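Local structure of chemosensory protein (Mamestra brassicae, 1N8V) at residues K3-Y8 with G40-E45; Q48-I51 with K57-E60; G65-I70 with K96-R101. The protein probably binds and carries small hydrophobic molecules in moth chemosensation, and here holds the brominated fatty alcohol bromo-dodecanol within its helical interior. All blocks are in the same frame, centred on the assembly; numbering follows the deposited sequence.

Interaction 1: K3-Y8 with G40-E45; sequences KYTDKY and GKELKE. With BDD (bromo-dodecanol), chain D.
Thr-5 and Glu-42 mark the closest backbone approach, 8.9 Å between their CA atoms, so the loop 3-8 and helix 40-45 meet through side chains and one water. Glu-42 supplies the helix side. Its CG stands anti to the backbone N (chi1 -168°), and a bend at chi2 then turns the carboxylate toward Thr-5, whose CG2 methyl lies 3.8 Å from Glu-42 OE2. The same OE2 accepts from a water at 2.8 Å, and that water accepts from Thr-5 N at 2.9 Å, bridging loop backbone and helix side chain. Tyr-8 crosses Glu-42 at about a right angle: Tyr-8 CE2 comes within 3.9 Å of Glu-42 CB, while Lys-7 CG lies over the centre of one ring face. In this all-helical chemosensory fold, the loop before helix 13-17 thus passes beside helix 38-53 near one end of a bound bromo-dodecanol. The bromine approaches Glu-42 CG to 3.6 Å, and C9 of the chain is 3.9 Å from Tyr-4 CD2. Tyr-4 also packs in a T-shaped manner with His-46, further along the helix. Thr-5 has OG1 anti to its own N (chi1 -176°), a position from which it accepts from Lys-7 N at 3.2 Å; this closes an ST turn within the loop.

Interaction 2: Q48-I51 with K57-E60; sequences QDAI and KCTE. With BDD (bromo-dodecanol), chain D.
The carboxylate of Asp-49 is the flat group here, and Lys-57 NZ meets both its oxygens on their syn sides, tilted 19° out of the carboxylate plane. The two distances are equal, 3.0 Å from Lys-57 NZ to Asp-49 OD1 and 3.0 Å to OD2, which makes the salt bridge bidentate. It spans the turn of a helix-loop-helix unit, joining helix 38-53 to the loop that leads into helix 60-76, and the Cys-55 to Cys-58 disulfide closes a small ring in the same connection. The extended lysine chain crosses the aspartate side chain at about a right angle, bringing Lys-57 CD to 3.3 Å from Asp-49 OD2. Asp-49 directs its carboxylate with CG anti to the backbone N (chi1 -179°). OD2 is gripped further, by Tyr-4 OH and Asn-53 ND2, so several donors converge on this oxygen and would probably stabilise its negative charge. On the ligand side the contact is apolar and looser: Ala-50 CB stands 4.4 Å from Cys-58 SG, and both look onto the chain of one bromo-dodecanol. Ile-51 continues this wall, its CD1 3.8 Å from ligand C3. At the far end of the loop, Thr-59 occupies the N-cap position of helix 60-76. Its side chain caps a backbone N of the first turn while its own N bonds to Gln-62 OE1, consistent with a capping box. Ala-50 CB lies 3.6 Å from both C5 and C7 of the ligand.

Interaction 3: G65-I70 with K96-R101; sequences GAYRVI and KKYEDR. With BDD (bromo-dodecanol), chain E; BDD (bromo-dodecanol), chain D.
Ile-70 and Tyr-98 cross at about a right angle, with the isoleucine CD1 set over one face of the tyrosine ring. Ile-70 CD1 lies 3.7 Å from the Tyr-98 ring centroid and 16° off its normal, which qualifies as a CH-pi contact. The second branch, Ile-70 CG2, covers the base of the ring, 3.7 Å from Tyr-98 CD1. Ile-70 reaches both places because CG1 lies anti to the carbonyl carbon (chi1 -72°) and CG2 anti to the backbone N, so the two branches spread along the phenol. Tyr-67 approaches differently. Its ring slides past Tyr-98 in the opposite direction, and the two meet at their edges, Tyr-67 CD1 to Tyr-98 CD1 at 3.8 Å, each atom near the plane of the other ring; the rings are therefore not stacked. Farther out, the phenol of Tyr-67 crosses Arg-101 at roughly a right angle, its OH 3.6 Å from Arg-101 CB. These side chains fill the gap between two steeply crossed helices, whose local axes approach to 10.9 Å at a signed angle of -74°. Glu-99, turned away from helix 65-70, forms a salt bridge with Arg-95 and bonds to Trp-81 NE1. Tyr-98 OH carries the contact inward, making a weak hydrogen bond of 3.3 Å to O1 of one bromo-dodecanol. Ala-66 CB packs against C4 of that alcohol, while Ile-70 CG1 lies 3.7 Å from C5 of a second. The crossing thus forms part of a hydrophobic ligand pocket lined by helices, with a tyrosine at the alcohol end of one ligand.

One bromo-dodecanol runs past all three contacts: its bromine end lies at interaction 1, its middle passes interaction 2, and its hydroxyl reaches Tyr-98 in interaction 3. Interactions 1 and 2, with centres 10 Å apart, touch directly and share helix 38-53. Tyr-4 joins them: its OH lies 2.6 Å from Asp-49 OD2, its N lies 3.0 Å from Lys-57 O, and its CE2 packs 3.7 Å from Cys-58 SG. Interaction 3 touches neither; its centre is 19 Å from that of interaction 1, on the opposite side of the chain's centre, and 14 Å from that of interaction 2. It also borders a second bromo-dodecanol.

Interaction 1: K3-Y8 with G40-E45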
loop_
_atom_site.group_PDB
_atom_site.type_symbol
_atom_site.label_atom_id
_atom_site.label_comp_id
_atom_site.label_asym_id
_atom_site.label_seq_id
_atom_site.Cartn_x
_atom_site.Cartn_y
_atom_site.Cartn_z
ATOM N N LYS A 3 10.488 -2.735 -14.613
ATOM C CA LYS A 3 9.593 -1.601 -14.221
ATOM C C LYS A 3 8.157 -2.040 -14.042
ATOM O O LYS A 3 7.633 -2.793 -14.842
ATOM C CB LYS A 3 9.657 -0.510 -15.251
ATOM N N TYR A 4 7.518 -1.611 -12.955
ATOM C CA TYR A 4 6.135 -1.992 -12.757
ATOM C C TYR A 4 5.234 -1.353 -13.820
ATOM O O TYR A 4 5.474 -0.234 -14.297
ATOM C CB TYR A 4 5.631 -1.615 -11.367
ATOM C CG TYR A 4 6.423 -2.161 -10.197
ATOM C CD1 TYR A 4 7.180 -3.334 -10.290
ATOM C CD2 TYR A 4 6.444 -1.479 -9.016
ATOM C CE1 TYR A 4 7.899 -3.810 -9.190
ATOM C CE2 TYR A 4 7.160 -1.941 -7.954
ATOM C CZ TYR A 4 7.876 -3.089 -8.033
ATOM O OH TYR A 4 8.619 -3.498 -6.931
ATOM N N THR A 5 4.171 -2.073 -14.163
ATOM C CA THR A 5 3.210 -1.570 -15.129
ATOM C C THR A 5 2.590 -0.274 -14.655
ATOM O O THR A 5 2.322 -0.110 -13.482
ATOM C CB THR A 5 2.098 -2.640 -15.391
ATOM O OG1 THR A 5 1.194 -2.167 -16.415
ATOM C CG2 THR A 5 1.233 -2.873 -14.180
ATOM N N ASP A 6 2.303 0.630 -15.594
ATOM C CA ASP A 6 1.598 1.855 -15.265
ATOM C C ASP A 6 0.141 1.789 -15.717
ATOM O O ASP A 6 -0.571 2.800 -15.649
ATOM C CB ASP A 6 2.269 3.078 -15.904
ATOM C CG ASP A 6 2.263 3.068 -17.417
ATOM O OD1 ASP A 6 1.664 2.176 -18.049
ATOM O OD2 ASP A 6 2.888 3.954 -18.032
ATOM N N LYS A 7 -0.355 0.611 -16.096
ATOM C CA LYS A 7 -1.712 0.537 -16.644
ATOM C C LYS A 7 -2.850 0.858 -15.659
ATOM O O LYS A 7 -3.957 1.209 -16.085
ATOM C CB LYS A 7 -1.936 -0.795 -17.371
ATOM C CG LYS A 7 -2.045 -1.998 -16.438
ATOM C CD LYS A 7 -2.195 -3.291 -17.265
ATOM C CE LYS A 7 -2.086 -4.531 -16.411
ATOM N NZ LYS A 7 -2.217 -5.768 -17.239
ATOM N N TYR A 8 -2.596 0.760 -14.350
ATOM C CA TYR A 8 -3.586 1.071 -13.320
ATOM C C TYR A 8 -3.315 2.419 -12.660
ATOM O O TYR A 8 -4.006 2.797 -11.712
ATOM C CB TYR A 8 -3.617 -0.016 -12.235
ATOM C CG TYR A 8 -3.888 -1.412 -12.721
ATOM C CD1 TYR A 8 -5.079 -1.736 -13.358
ATOM C CD2 TYR A 8 -2.962 -2.422 -12.524
ATOM C CE1 TYR A 8 -5.325 -3.035 -13.790
ATOM C CE2 TYR A 8 -3.203 -3.708 -12.944
ATOM C CZ TYR A 8 -4.388 -4.011 -13.572
ATOM O OH TYR A 8 -4.647 -5.306 -14.000
ATOM N N GLY A 40 -5.673 -5.215 -7.274
ATOM C CA GLY A 40 -5.247 -5.689 -5.987
ATOM C C GLY A 40 -4.236 -6.807 -6.094
ATOM O O GLY A 40 -3.273 -6.858 -5.336
ATOM N N LYS A 41 -4.469 -7.715 -7.022
ATOM C CA LYS A 41 -3.567 -8.836 -7.263
ATOM C C LYS A 41 -2.205 -8.303 -7.738
ATOM O O LYS A 41 -1.163 -8.764 -7.295
ATOM C CB LYS A 41 -4.178 -9.777 -8.302
ATOM C CG LYS A 41 -3.412 -11.064 -8.541
ATOM C CD LYS A 41 -4.215 -11.949 -9.502
ATOM C CE LYS A 41 -3.546 -13.284 -9.769
ATOM N NZ LYS A 41 -2.292 -13.185 -10.563
ATOM N N GLU A 42 -2.224 -7.321 -8.639
ATOM C CA GLU A 42 -0.971 -6.717 -9.133
ATOM C C GLU A 42 -0.214 -6.065 -7.982
ATOM O O GLU A 42 1.022 -6.211 -7.867
ATOM C CB GLU A 42 -1.275 -5.703 -10.250
ATOM C CG GLU A 42 -0.059 -5.224 -11.049
ATOM C CD GLU A 42 0.413 -6.210 -12.111
ATOM O OE1 GLU A 42 -0.409 -7.005 -12.639
ATOM O OE2 GLU A 42 1.617 -6.181 -12.446
ATOM N N LEU A 43 -0.912 -5.322 -7.119
ATOM C CA LEU A 43 -0.255 -4.726 -5.977
ATOM C C LEU A 43 0.329 -5.802 -5.066
ATOM O O LEU A 43 1.488 -5.729 -4.666
ATOM C CB LEU A 43 -1.248 -3.850 -5.186
ATOM C CG LEU A 43 -0.712 -3.307 -3.859
ATOM C CD1 LEU A 43 0.572 -2.484 -4.045
ATOM C CD2 LEU A 43 -1.791 -2.483 -3.145
ATOM N N LYS A 44 -0.467 -6.809 -4.712
ATOM C CA LYS A 44 -0.002 -7.871 -3.831
ATOM C C LYS A 44 1.275 -8.543 -4.350
ATOM O O LYS A 44 2.208 -8.831 -3.569
ATOM C CB LYS A 44 -1.118 -8.918 -3.656
ATOM C CG LYS A 44 -0.759 -10.085 -2.791
ATOM C CD LYS A 44 -1.829 -11.155 -2.783
ATOM C CE LYS A 44 -2.107 -11.722 -4.165
ATOM N NZ LYS A 44 -3.236 -12.707 -4.214
ATOM N N GLU A 45 1.332 -8.734 -5.662
ATOM C CA GLU A 45 2.441 -9.416 -6.312
ATOM C C GLU A 45 3.719 -8.601 -6.440
ATOM O O GLU A 45 4.775 -9.153 -6.763
ATOM C CB GLU A 45 2.004 -9.929 -7.675
ATOM C CG GLU A 45 0.957 -11.027 -7.548
ATOM C CD GLU A 45 0.320 -11.469 -8.844
ATOM O OE1 GLU A 45 0.447 -10.766 -9.869
ATOM O OE2 GLU A 45 -0.354 -12.519 -8.806
HETATM O O1 BDD D . 9.763 2.515 0.308
HETATM C C1 BDD D . 8.978 1.329 0.367
HETATM C C2 BDD D . 7.764 1.514 -0.540
HETATM C C3 BDD D . 6.490 0.959 0.097
HETATM C C4 BDD D . 5.293 1.038 -0.845
HETATM C C5 BDD D . 5.521 0.316 -2.166
HETATM C C6 BDD D . 4.344 0.416 -3.127
HETATM C C7 BDD D . 4.509 -0.544 -4.309
HETATM C C8 BDD D . 3.531 -0.267 -5.444
HETATM C C9 BDD D . 3.469 -1.409 -6.457
HETATM C C10 BDD D . 2.607 -1.042 -7.674
HETATM C C11 BDD D . 2.272 -2.212 -8.600
HETATM C C12 BDD D . 1.082 -1.921 -9.561
HETATM BR BR BDD D . -0.437 -2.242 -9.013
HETATM O O HOH W 1 3.860 -4.549 -12.750
#

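Interaction 2: Q48-I51 with K57-E60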
loop_
_atom_site.group_PDB
_atom_site.type_symbol
_atom_site.label_atom_id
_atom_site.label_comp_id
_atom_site.label_asym_id
_atom_site.label_seq_id
_atom_site.Cartn_x
_atom_site.Cartn_y
_atom_site.Cartn_z
ATOM N N GLN A 48 6.146 -6.872 -1.878
ATOM C CA GLN A 48 7.353 -7.344 -1.202
ATOM C C GLN A 48 8.612 -6.818 -1.905
ATOM O O GLN A 48 9.564 -6.322 -1.250
ATOM C CB GLN A 48 7.415 -8.864 -1.140
ATOM C CG GLN A 48 8.441 -9.379 -0.165
ATOM C CD GLN A 48 8.133 -8.943 1.236
ATOM O OE1 GLN A 48 7.106 -9.346 1.794
ATOM N NE2 GLN A 48 8.991 -8.121 1.809
ATOM N N ASP A 49 8.633 -6.935 -3.229
ATOM C CA ASP A 49 9.759 -6.464 -4.027
ATOM C C ASP A 49 9.998 -4.979 -3.771
ATOM O O ASP A 49 11.141 -4.529 -3.604
ATOM C CB ASP A 49 9.518 -6.713 -5.524
ATOM C CG ASP A 49 10.668 -6.260 -6.386
ATOM O OD1 ASP A 49 11.718 -6.935 -6.429
ATOM O OD2 ASP A 49 10.579 -5.214 -7.053
ATOM N N ALA A 50 8.946 -4.176 -3.750
ATOM C CA ALA A 50 9.092 -2.736 -3.569
ATOM C C ALA A 50 9.673 -2.411 -2.197
ATOM O O ALA A 50 10.415 -1.431 -2.043
ATOM C CB ALA A 50 7.775 -2.049 -3.766
ATOM N N ILE A 51 9.342 -3.214 -1.199
ATOM C CA ILE A 51 9.901 -3.046 0.154
ATOM C C ILE A 51 11.385 -3.361 0.169
ATOM O O ILE A 51 12.190 -2.677 0.850
ATOM C CB ILE A 51 9.154 -3.978 1.151
ATOM C CG1 ILE A 51 7.727 -3.496 1.317
ATOM C CG2 ILE A 51 9.874 -4.061 2.524
ATOM C CD1 ILE A 51 7.618 -2.176 1.844
ATOM N N LYS A 57 11.532 0.250 -8.802
ATOM C CA LYS A 57 10.818 -0.030 -10.045
ATOM C C LYS A 57 9.461 0.650 -10.125
ATOM O O LYS A 57 8.692 0.424 -11.054
ATOM C CB LYS A 57 10.658 -1.545 -10.191
ATOM C CG LYS A 57 11.962 -2.280 -10.118
ATOM C CD LYS A 57 11.746 -3.734 -9.722
ATOM C CE LYS A 57 13.049 -4.460 -9.435
ATOM N NZ LYS A 57 12.828 -5.855 -8.955
ATOM N N CYS A 58 9.138 1.459 -9.126
ATOM C CA CYS A 58 7.889 2.185 -9.103
ATOM C C CYS A 58 7.877 3.377 -10.041
ATOM O O CYS A 58 8.898 4.072 -10.218
ATOM C CB CYS A 58 7.598 2.699 -7.700
ATOM S SG CYS A 58 7.434 1.414 -6.434
ATOM N N THR A 59 6.718 3.655 -10.609
ATOM C CA THR A 59 6.529 4.882 -11.372
ATOM C C THR A 59 6.424 6.044 -10.393
ATOM O O THR A 59 6.245 5.838 -9.199
ATOM C CB THR A 59 5.224 4.822 -12.191
ATOM O OG1 THR A 59 4.105 4.738 -11.297
ATOM C CG2 THR A 59 5.165 3.595 -13.109
ATOM N N GLU A 60 6.549 7.274 -10.887
ATOM C CA GLU A 60 6.421 8.432 -10.027
ATOM C C GLU A 60 5.027 8.447 -9.398
ATOM O O GLU A 60 4.886 8.736 -8.204
ATOM C CB GLU A 60 6.719 9.715 -10.804
ATOM C CG GLU A 60 8.200 9.892 -11.095
ATOM C CD GLU A 60 8.533 11.133 -11.909
ATOM O OE1 GLU A 60 7.638 11.715 -12.544
ATOM O OE2 GLU A 60 9.706 11.515 -11.936
HETATM O O1 BDD D . 9.763 2.515 0.308
HETATM C C1 BDD D . 8.978 1.329 0.367
HETATM C C2 BDD D . 7.764 1.514 -0.540
HETATM C C3 BDD D . 6.490 0.959 0.097
HETATM C C4 BDD D . 5.293 1.038 -0.845
HETATM C C5 BDD D . 5.521 0.316 -2.166
HETATM C C6 BDD D . 4.344 0.416 -3.127
HETATM C C7 BDD D . 4.509 -0.544 -4.309
HETATM C C8 BDD D . 3.531 -0.267 -5.444
HETATM C C9 BDD D . 3.469 -1.409 -6.457
HETATM C C10 BDD D . 2.607 -1.042 -7.674
HETATM C C11 BDD D . 2.272 -2.212 -8.600
HETATM C C12 BDD D . 1.082 -1.921 -9.561
HETATM BR BR BDD D . -0.437 -2.242 -9.013
#

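Interaction 3: G65-I70 with K96-R101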
loop_
_atom_site.group_PDB
_atom_site.type_symbol
_atom_site.label_atom_id
_atom_site.label_comp_id
_atom_site.label_asym_id
_atom_site.label_seq_id
_atom_site.Cartn_x
_atom_site.Cartn_y
_atom_site.Cartn_z
ATOM N N GLY A 65 1.437 7.827 -4.786
ATOM C CA GLY A 65 0.268 7.111 -4.297
ATOM C C GLY A 65 0.588 6.283 -3.064
ATOM O O GLY A 65 -0.243 6.199 -2.145
ATOM N N ALA A 66 1.773 5.680 -3.008
ATOM C CA ALA A 66 2.139 4.880 -1.847
ATOM C C ALA A 66 2.173 5.753 -0.614
ATOM O O ALA A 66 1.599 5.385 0.426
ATOM C CB ALA A 66 3.478 4.205 -2.044
ATOM N N TYR A 67 2.779 6.935 -0.731
ATOM C CA TYR A 67 2.829 7.819 0.427
ATOM C C TYR A 67 1.450 8.308 0.838
ATOM O O TYR A 67 1.164 8.410 2.025
ATOM C CB TYR A 67 3.763 9.015 0.269
ATOM C CG TYR A 67 3.784 9.762 1.575
ATOM C CD1 TYR A 67 4.199 9.123 2.753
ATOM C CD2 TYR A 67 3.254 11.031 1.673
ATOM C CE1 TYR A 67 4.154 9.766 3.961
ATOM C CE2 TYR A 67 3.213 11.684 2.882
ATOM C CZ TYR A 67 3.681 11.060 4.022
ATOM O OH TYR A 67 3.615 11.741 5.225
ATOM N N ARG A 68 0.587 8.632 -0.121
ATOM C CA ARG A 68 -0.764 9.029 0.200
ATOM C C ARG A 68 -1.516 7.948 0.999
ATOM O O ARG A 68 -2.144 8.218 2.029
ATOM C CB ARG A 68 -1.487 9.362 -1.104
ATOM C CG ARG A 68 -2.955 9.617 -0.969
ATOM C CD ARG A 68 -3.316 10.979 -0.465
ATOM N NE ARG A 68 -4.762 11.108 -0.526
ATOM C CZ ARG A 68 -5.581 10.912 0.501
ATOM N NH1 ARG A 68 -5.136 10.652 1.724
ATOM N NH2 ARG A 68 -6.876 11.017 0.311
ATOM N N VAL A 69 -1.436 6.709 0.530
ATOM C CA VAL A 69 -2.112 5.597 1.191
ATOM C C VAL A 69 -1.513 5.338 2.569
ATOM O O VAL A 69 -2.234 5.207 3.561
ATOM C CB VAL A 69 -2.054 4.311 0.335
ATOM C CG1 VAL A 69 -2.515 3.117 1.155
ATOM C CG2 VAL A 69 -2.894 4.457 -0.928
ATOM N N ILE A 70 -0.189 5.315 2.638
ATOM C CA ILE A 70 0.483 5.019 3.898
ATOM C C ILE A 70 0.184 6.079 4.963
ATOM O O ILE A 70 -0.126 5.747 6.110
ATOM C CB ILE A 70 2.000 4.827 3.667
ATOM C CG1 ILE A 70 2.240 3.511 2.942
ATOM C CG2 ILE A 70 2.770 4.865 4.984
ATOM C CD1 ILE A 70 3.649 3.354 2.408
ATOM N N LYS A 96 9.530 3.230 10.836
ATOM C CA LYS A 96 9.760 4.487 11.522
ATOM C C LYS A 96 9.885 5.654 10.533
ATOM O O LYS A 96 9.378 6.743 10.792
ATOM C CB LYS A 96 10.957 4.409 12.448
ATOM C CG LYS A 96 11.123 5.703 13.241
ATOM C CD LYS A 96 12.096 5.591 14.384
ATOM C CE LYS A 96 12.003 6.797 15.335
ATOM N NZ LYS A 96 12.382 8.080 14.678
ATOM N N LYS A 97 10.497 5.426 9.385
ATOM C CA LYS A 97 10.634 6.485 8.396
ATOM C C LYS A 97 9.269 7.003 7.934
ATOM O O LYS A 97 9.070 8.218 7.844
ATOM C CB LYS A 97 11.460 6.033 7.196
ATOM C CG LYS A 97 12.947 5.950 7.480
ATOM C CD LYS A 97 13.710 5.393 6.264
ATOM C CE LYS A 97 15.228 5.424 6.469
ATOM N NZ LYS A 97 15.998 4.759 5.360
ATOM N N TYR A 98 8.332 6.114 7.643
ATOM C CA TYR A 98 7.006 6.559 7.180
ATOM C C TYR A 98 6.209 7.171 8.314
ATOM O O TYR A 98 5.505 8.177 8.110
ATOM C CB TYR A 98 6.217 5.409 6.553
ATOM C CG TYR A 98 6.510 5.169 5.077
ATOM C CD1 TYR A 98 6.146 6.097 4.121
ATOM C CD2 TYR A 98 7.100 3.988 4.646
ATOM C CE1 TYR A 98 6.392 5.881 2.773
ATOM C CE2 TYR A 98 7.358 3.762 3.309
ATOM C CZ TYR A 98 6.981 4.715 2.375
ATOM O OH TYR A 98 7.214 4.514 1.024
ATOM N N GLU A 99 6.304 6.606 9.515
ATOM C CA GLU A 99 5.571 7.173 10.650
ATOM C C GLU A 99 6.064 8.575 10.982
ATOM O O GLU A 99 5.259 9.461 11.331
ATOM C CB GLU A 99 5.660 6.266 11.870
ATOM C CG GLU A 99 4.891 4.955 11.719
ATOM C CD GLU A 99 5.103 4.002 12.876
ATOM O OE1 GLU A 99 6.025 4.289 13.694
ATOM O OE2 GLU A 99 4.394 2.978 12.954
ATOM N N ASP A 100 7.370 8.801 10.865
ATOM C CA ASP A 100 7.918 10.128 11.173
ATOM C C ASP A 100 7.393 11.149 10.158
ATOM O O ASP A 100 7.047 12.286 10.526
ATOM C CB ASP A 100 9.442 10.111 11.155
ATOM C CG ASP A 100 10.048 9.397 12.344
ATOM O OD1 ASP A 100 9.336 9.060 13.306
ATOM O OD2 ASP A 100 11.272 9.151 12.397
ATOM N N ARG A 101 7.301 10.742 8.895
ATOM C CA ARG A 101 6.779 11.637 7.843
ATOM C C ARG A 101 5.333 11.962 8.100
ATOM O O ARG A 101 4.923 13.115 7.982
ATOM C CB ARG A 101 6.907 10.989 6.466
ATOM C CG ARG A 101 8.283 10.969 5.985
ATOM C CD ARG A 101 9.229 10.929 7.121
ATOM N NE ARG A 101 10.622 10.943 6.745
ATOM C CZ ARG A 101 11.535 10.211 7.340
ATOM N NH1 ARG A 101 11.198 9.417 8.333
ATOM N NH2 ARG A 101 12.795 10.288 6.946
HETATM O O1 BDD E . 6.910 -0.594 6.495
HETATM C C1 BDD E . 6.436 -0.392 5.163
HETATM C C2 BDD E . 5.073 -1.066 4.966
HETATM C C3 BDD E . 4.468 -0.636 3.631
HETATM C C4 BDD E . 3.054 -1.176 3.396
HETATM C C5 BDD E . 2.204 -0.142 2.648
HETATM C C6 BDD E . 1.532 -0.694 1.403
HETATM C C7 BDD E . 0.691 0.364 0.683
HETATM C C8 BDD E . 1.023 0.450 -0.791
HETATM C C9 BDD E . -0.016 1.246 -1.569
HETATM C C10 BDD E . 0.335 1.329 -3.057
HETATM C C11 BDD E . -0.205 2.561 -3.789
HETATM C C12 BDD E . 0.594 2.963 -5.071
HETATM BR BR BDD E . -0.483 3.518 -6.139
HETATM O O1 BDD D . 9.763 2.515 0.308
HETATM C C1 BDD D . 8.978 1.329 0.367
HETATM C C2 BDD D . 7.764 1.514 -0.540
HETATM C C3 BDD D . 6.490 0.959 0.097
HETATM C C4 BDD D . 5.293 1.038 -0.845
HETATM C C5 BDD D . 5.521 0.316 -2.166
HETATM C C6 BDD D . 4.344 0.416 -3.127
HETATM C C7 BDD D . 4.509 -0.544 -4.309
HETATM C C8 BDD D . 3.531 -0.267 -5.444
HETATM C C9 BDD D . 3.469 -1.409 -6.457
HETATM C C10 BDD D . 2.607 -1.042 -7.674
HETATM C C11 BDD D . 2.272 -2.212 -8.600
HETATM C C12 BDD D . 1.082 -1.921 -9.561
HETATM BR BR BDD D . -0.437 -2.242 -9.013
#